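Local coordinates for SSO1986 (Sulfolobus solfataricus, PDB 2X5Q), which is a Cmr7-family subunit of the CMR ribonucleoprotein complex, part of the CRISPR adaptive immune system that targets invading nucleic acids, at residues A[8-20]-A[80-92]. Residues are numbered along the deposited sequence; the frame is centred on the assembly and turned at random.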
loop_
_atom_site.group_PDB
_atom_site.type_symbol
_atom_site.label_atom_id
_atom_site.label_comp_id
_atom_site.label_asym_id
_atom_site.label_seq_id
_atom_site.Cartn_x
_atom_site.Cartn_y
_atom_site.Cartn_z
ATOM N N TRP A 8 -4.106 -5.851 -22.904
ATOM C CA TRP A 8 -4.504 -6.909 -21.933
ATOM C C TRP A 8 -5.991 -6.801 -21.604
ATOM O O TRP A 8 -6.508 -5.702 -21.350
ATOM C CB TRP A 8 -3.698 -6.789 -20.634
ATOM C CG TRP A 8 -2.312 -7.331 -20.722
ATOM C CD1 TRP A 8 -1.149 -6.609 -20.751
ATOM C CD2 TRP A 8 -1.927 -8.715 -20.778
ATOM N NE1 TRP A 8 -0.065 -7.457 -20.831
ATOM C CE2 TRP A 8 -0.513 -8.753 -20.845
ATOM C CE3 TRP A 8 -2.636 -9.923 -20.790
ATOM C CZ2 TRP A 8 0.203 -9.954 -20.928
ATOM C CZ3 TRP A 8 -1.922 -11.116 -20.860
ATOM C CH2 TRP A 8 -0.518 -11.120 -20.934
ATOM N N GLU A 9 -6.671 -7.938 -21.613
ATOM C CA GLU A 9 -7.992 -8.045 -21.003
ATOM C C GLU A 9 -7.906 -7.643 -19.527
ATOM O O GLU A 9 -6.856 -7.805 -18.899
ATOM C CB GLU A 9 -8.513 -9.473 -21.126
ATOM C CG GLU A 9 -8.841 -9.849 -22.560
ATOM C CD GLU A 9 -9.256 -11.302 -22.757
ATOM O OE1 GLU A 9 -9.098 -12.126 -21.828
ATOM O OE2 GLU A 9 -9.754 -11.609 -23.869
ATOM N N GLU A 10 -9.002 -7.122 -18.975
ATOM C CA GLU A 10 -9.047 -6.806 -17.548
ATOM C C GLU A 10 -8.746 -8.059 -16.722
ATOM O O GLU A 10 -9.228 -9.155 -17.037
ATOM C CB GLU A 10 -10.403 -6.207 -17.138
ATOM C CG GLU A 10 -10.607 -4.751 -17.614
ATOM C CD GLU A 10 -11.748 -4.013 -16.898
ATOM O OE1 GLU A 10 -12.017 -2.852 -17.273
ATOM O OE2 GLU A 10 -12.363 -4.572 -15.958
ATOM N N GLN A 11 -7.944 -7.893 -15.676
ATOM C CA GLN A 11 -7.526 -9.015 -14.831
ATOM C C GLN A 11 -8.117 -8.932 -13.427
ATOM O O GLN A 11 -8.609 -7.893 -13.015
ATOM C CB GLN A 11 -6.001 -9.065 -14.742
ATOM C CG GLN A 11 -5.320 -9.011 -16.133
ATOM C CD GLN A 11 -5.259 -10.369 -16.816
ATOM O OE1 GLN A 11 -4.745 -11.326 -16.253
ATOM N NE2 GLN A 11 -5.755 -10.446 -18.052
ATOM N N VAL A 12 -8.074 -10.055 -12.719
ATOM C CA VAL A 12 -8.429 -10.109 -11.308
ATOM C C VAL A 12 -7.252 -10.742 -10.565
ATOM O O VAL A 12 -6.644 -11.675 -11.059
ATOM C CB VAL A 12 -9.745 -10.906 -11.054
ATOM C CG1 VAL A 12 -9.623 -12.349 -11.522
ATOM C CG2 VAL A 12 -10.135 -10.865 -9.578
ATOM N N PHE A 13 -6.909 -10.187 -9.412
ATOM C CA PHE A 13 -5.906 -10.786 -8.509
ATOM C C PHE A 13 -6.523 -11.916 -7.740
ATOM O O PHE A 13 -7.470 -11.716 -6.955
ATOM C CB PHE A 13 -5.376 -9.721 -7.540
ATOM C CG PHE A 13 -4.319 -10.209 -6.571
ATOM C CD1 PHE A 13 -3.028 -10.503 -7.010
ATOM C CD2 PHE A 13 -4.599 -10.330 -5.214
ATOM C CE1 PHE A 13 -2.042 -10.913 -6.102
ATOM C CE2 PHE A 13 -3.603 -10.747 -4.287
ATOM C CZ PHE A 13 -2.346 -11.027 -4.732
ATOM N N LEU A 14 -5.977 -13.109 -7.948
ATOM C CA LEU A 14 -6.419 -14.293 -7.227
ATOM C C LEU A 14 -5.370 -14.556 -6.157
ATOM O O LEU A 14 -4.274 -15.017 -6.479
ATOM C CB LEU A 14 -6.556 -15.466 -8.209
ATOM C CG LEU A 14 -7.114 -16.827 -7.797
ATOM C CD1 LEU A 14 -7.389 -17.662 -9.049
ATOM C CD2 LEU A 14 -6.204 -17.589 -6.883
ATOM N N PRO A 15 -5.681 -14.230 -4.886
ATOM C CA PRO A 15 -4.771 -14.609 -3.803
ATOM C C PRO A 15 -4.624 -16.115 -3.688
ATOM O O PRO A 15 -5.630 -16.838 -3.707
ATOM C CB PRO A 15 -5.448 -14.055 -2.528
ATOM C CG PRO A 15 -6.461 -13.089 -2.994
ATOM C CD PRO A 15 -6.869 -13.523 -4.382
ATOM N N ILE A 16 -3.388 -16.594 -3.572
ATOM C CA ILE A 16 -3.152 -18.019 -3.348
ATOM C C ILE A 16 -2.894 -18.251 -1.852
ATOM O O ILE A 16 -1.812 -17.921 -1.335
ATOM C CB ILE A 16 -1.978 -18.516 -4.208
ATOM C CG1 ILE A 16 -2.240 -18.210 -5.690
ATOM C CG2 ILE A 16 -1.725 -20.022 -4.005
ATOM C CD1 ILE A 16 -3.428 -18.932 -6.279
ATOM N N THR A 17 -3.903 -18.780 -1.154
ATOM C CA THR A 17 -3.806 -19.082 0.274
ATOM C C THR A 17 -4.169 -20.531 0.524
ATOM O O THR A 17 -4.632 -21.205 -0.380
ATOM C CB THR A 17 -4.797 -18.253 1.112
ATOM O OG1 THR A 17 -6.114 -18.763 0.915
ATOM C CG2 THR A 17 -4.762 -16.781 0.746
ATOM N N ASN A 18 -4.028 -20.978 1.782
ATOM C CA ASN A 18 -4.475 -22.311 2.194
ATOM C C ASN A 18 -5.988 -22.536 2.166
ATOM O O ASN A 18 -6.422 -23.677 2.350
ATOM C CB ASN A 18 -3.990 -22.652 3.616
ATOM C CG ASN A 18 -2.511 -22.967 3.673
ATOM O OD1 ASN A 18 -2.029 -23.859 2.973
ATOM N ND2 ASN A 18 -1.783 -22.247 4.527
ATOM N N SER A 19 -6.789 -21.485 1.966
ATOM C CA SER A 19 -8.247 -21.614 2.063
ATOM C C SER A 19 -9.038 -21.511 0.759
ATOM O O SER A 19 -10.272 -21.656 0.767
ATOM C CB SER A 19 -8.784 -20.598 3.069
ATOM O OG SER A 19 -8.251 -20.873 4.349
ATOM N N ILE A 20 -8.355 -21.272 -0.356
ATOM C CA ILE A 20 -9.060 -21.131 -1.622
ATOM C C ILE A 20 -9.521 -22.507 -2.093
ATOM O O ILE A 20 -8.927 -23.531 -1.756
ATOM C CB ILE A 20 -8.214 -20.398 -2.693
ATOM C CG1 ILE A 20 -7.088 -21.286 -3.228
ATOM C CG2 ILE A 20 -7.652 -19.086 -2.115
ATOM C CD1 ILE A 20 -6.318 -20.665 -4.366
ATOM N N TYR A 80 2.953 -8.898 2.877
ATOM C CA TYR A 80 2.554 -9.117 1.496
ATOM C C TYR A 80 1.600 -10.292 1.359
ATOM O O TYR A 80 1.563 -11.215 2.200
ATOM C CB TYR A 80 3.757 -9.337 0.561
ATOM C CG TYR A 80 4.718 -10.393 1.046
ATOM C CD1 TYR A 80 4.481 -11.748 0.827
ATOM C CD2 TYR A 80 5.855 -10.038 1.754
ATOM C CE1 TYR A 80 5.369 -12.728 1.296
ATOM C CE2 TYR A 80 6.737 -10.993 2.210
ATOM C CZ TYR A 80 6.495 -12.335 1.990
ATOM O OH TYR A 80 7.397 -13.257 2.476
ATOM N N VAL A 81 0.847 -10.256 0.269
ATOM C CA VAL A 81 0.103 -11.422 -0.186
ATOM C C VAL A 81 0.479 -11.579 -1.664
ATOM O O VAL A 81 0.568 -10.596 -2.380
ATOM C CB VAL A 81 -1.411 -11.235 0.005
ATOM C CG1 VAL A 81 -2.183 -12.521 -0.392
ATOM C CG2 VAL A 81 -1.725 -10.827 1.462
ATOM N N LYS A 82 0.738 -12.806 -2.097
ATOM C CA LYS A 82 1.011 -13.083 -3.504
ATOM C C LYS A 82 -0.193 -13.751 -4.160
ATOM O O LYS A 82 -1.028 -14.371 -3.493
ATOM C CB LYS A 82 2.242 -13.973 -3.639
ATOM C CG LYS A 82 3.510 -13.379 -2.970
ATOM C CD LYS A 82 4.710 -14.271 -3.159
ATOM C CE LYS A 82 5.611 -14.279 -1.940
ATOM N NZ LYS A 82 6.813 -15.138 -2.176
ATOM N N GLY A 83 -0.295 -13.578 -5.473
ATOM C CA GLY A 83 -1.355 -14.181 -6.244
ATOM C C GLY A 83 -1.062 -14.140 -7.729
ATOM O O GLY A 83 0.003 -13.659 -8.184
ATOM N N ILE A 84 -1.994 -14.677 -8.494
ATOM C CA ILE A 84 -1.853 -14.668 -9.937
ATOM C C ILE A 84 -2.849 -13.671 -10.470
ATOM O O ILE A 84 -3.829 -13.323 -9.788
ATOM C CB ILE A 84 -2.044 -16.063 -10.567
ATOM C CG1 ILE A 84 -3.386 -16.691 -10.172
ATOM C CG2 ILE A 84 -0.867 -16.977 -10.189
ATOM C CD1 ILE A 84 -3.682 -17.958 -10.934
ATOM N N LEU A 85 -2.574 -13.198 -11.680
ATOM C CA LEU A 85 -3.462 -12.315 -12.376
ATOM C C LEU A 85 -4.017 -13.084 -13.556
ATOM O O LEU A 85 -3.260 -13.601 -14.397
ATOM C CB LEU A 85 -2.726 -11.073 -12.857
ATOM C CG LEU A 85 -2.334 -10.053 -11.794
ATOM C CD1 LEU A 85 -1.311 -9.081 -12.376
ATOM C CD2 LEU A 85 -3.573 -9.306 -11.234
ATOM N N ILE A 86 -5.340 -13.172 -13.610
ATOM C CA ILE A 86 -6.023 -13.935 -14.639
ATOM C C ILE A 86 -7.168 -13.114 -15.191
ATOM O O ILE A 86 -7.676 -12.243 -14.503
ATOM C CB ILE A 86 -6.546 -15.273 -14.089
ATOM C CG1 ILE A 86 -7.592 -15.058 -12.974
ATOM C CG2 ILE A 86 -5.350 -16.135 -13.580
ATOM C CD1 ILE A 86 -8.131 -16.350 -12.389
ATOM N N SER A 87 -7.559 -13.386 -16.437
ATOM C CA SER A 87 -8.734 -12.742 -17.019
ATOM C C SER A 87 -10.001 -13.225 -16.323
ATOM O O SER A 87 -10.310 -14.427 -16.298
ATOM C CB SER A 87 -8.834 -12.987 -18.522
ATOM O OG SER A 87 -10.086 -12.540 -18.988
ATOM N N GLY A 88 -10.743 -12.273 -15.780
ATOM C CA GLY A 88 -11.874 -12.609 -14.937
ATOM C C GLY A 88 -12.346 -11.434 -14.118
ATOM O O GLY A 88 -11.983 -10.282 -14.381
ATOM N N LYS A 89 -13.169 -11.724 -13.117
ATOM C CA LYS A 89 -13.747 -10.672 -12.305
ATOM C C LYS A 89 -14.177 -11.168 -10.929
ATOM O O LYS A 89 -14.449 -12.343 -10.739
ATOM C CB LYS A 89 -14.931 -10.054 -13.039
ATOM C CG LYS A 89 -16.103 -10.985 -13.260
ATOM C CD LYS A 89 -17.179 -10.343 -14.153
ATOM C CE LYS A 89 -18.140 -9.469 -13.370
ATOM N NZ LYS A 89 -19.315 -9.018 -14.211
ATOM N N ILE A 90 -14.252 -10.237 -9.986
ATOM C CA ILE A 90 -14.757 -10.513 -8.658
ATOM C C ILE A 90 -16.284 -10.541 -8.763
ATOM O O ILE A 90 -16.900 -9.544 -9.118
ATOM C CB ILE A 90 -14.251 -9.455 -7.655
ATOM C CG1 ILE A 90 -12.718 -9.469 -7.635
ATOM C CG2 ILE A 90 -14.787 -9.731 -6.252
ATOM C CD1 ILE A 90 -12.076 -8.329 -6.920
ATOM N N LEU A 91 -16.884 -11.700 -8.505
ATOM C CA LEU A 91 -18.341 -11.869 -8.584
ATOM C C LEU A 91 -19.047 -11.549 -7.276
ATOM O O LEU A 91 -20.178 -11.069 -7.276
ATOM C CB LEU A 91 -18.717 -13.294 -9.005
ATOM C CG LEU A 91 -18.682 -13.622 -10.500
ATOM C CD1 LEU A 91 -19.438 -14.922 -10.755
ATOM C CD2 LEU A 91 -19.272 -12.512 -11.339
ATOM N N LYS A 92 -18.384 -11.840 -6.165
ATOM C CA LYS A 92 -18.906 -11.505 -4.855
ATOM C C LYS A 92 -17.760 -10.934 -4.041
ATOM O O LYS A 92 -16.653 -11.484 -4.038
ATOM C CB LYS A 92 -19.510 -12.741 -4.171
ATOM C CG LYS A 92 -19.967 -12.488 -2.769
ATOM C CD LYS A 92 -20.492 -13.745 -2.108
ATOM C CE LYS A 92 -19.367 -14.625 -1.614
ATOM N NZ LYS A 92 -19.898 -15.834 -0.941
HETATM O O HOH W 1 -11.479 -9.711 -18.475
HETATM O O HOH W 2 0.114 -15.908 -1.295
#
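Ser-87 OG lies 3.0 Å from Glu-9 OE1 and 3.2 Å from a water that donates to Glu-10 O; Asn-39 ND2 hydrogen-bonds to Ser-87 OG, and Gln-43 N holds the Glu-9 carboxylate. A short hydroxyl suits the corner at Ser-87, between strands 80-86 and 88-92, because it can meet Asn-39, the water and the Glu-9 carboxylate close to the backbone. Beside it the buried amide of Gln-11 is held through both polar atoms: NE2 donates to Glu-9 O (3.0 Å), in the amide's own plane, and to Gln-43 O, while OE1 accepts from Val-45 N.

Beyond Gln-11 the strands run antiparallel, with Val-12 pairing with Ile-86 and Leu-14 with Ile-84; Leu-14 N to Ile-84 O, at 2.8 Å, is almost straight (177°). On one face beta-branched Val-12 and Ile-86, suited to extended strands, lie side by side, CG1 to CG1 3.7 Å, while Val-12 CG2 reaches Ile-90 CG1 (3.5 Å) past the corner. On the other face, with CG anti to the backbone N (chi1 -179°), Phe-13 brings its ring obliquely against Gly-83, Phe-13 CE1 3.2 Å from Gly-83 N, an approach open because glycine has no side chain.

The contact thus forms a buried antiparallel pair in the mixed sheet: Leu-14 and Ile-84 pack on helix 148-162, Val-12 and Ile-86 meet strand 35-38 of the second sheet, and Phe-13 and Leu-85 touch strand 117-123, which runs parallel to 11-15.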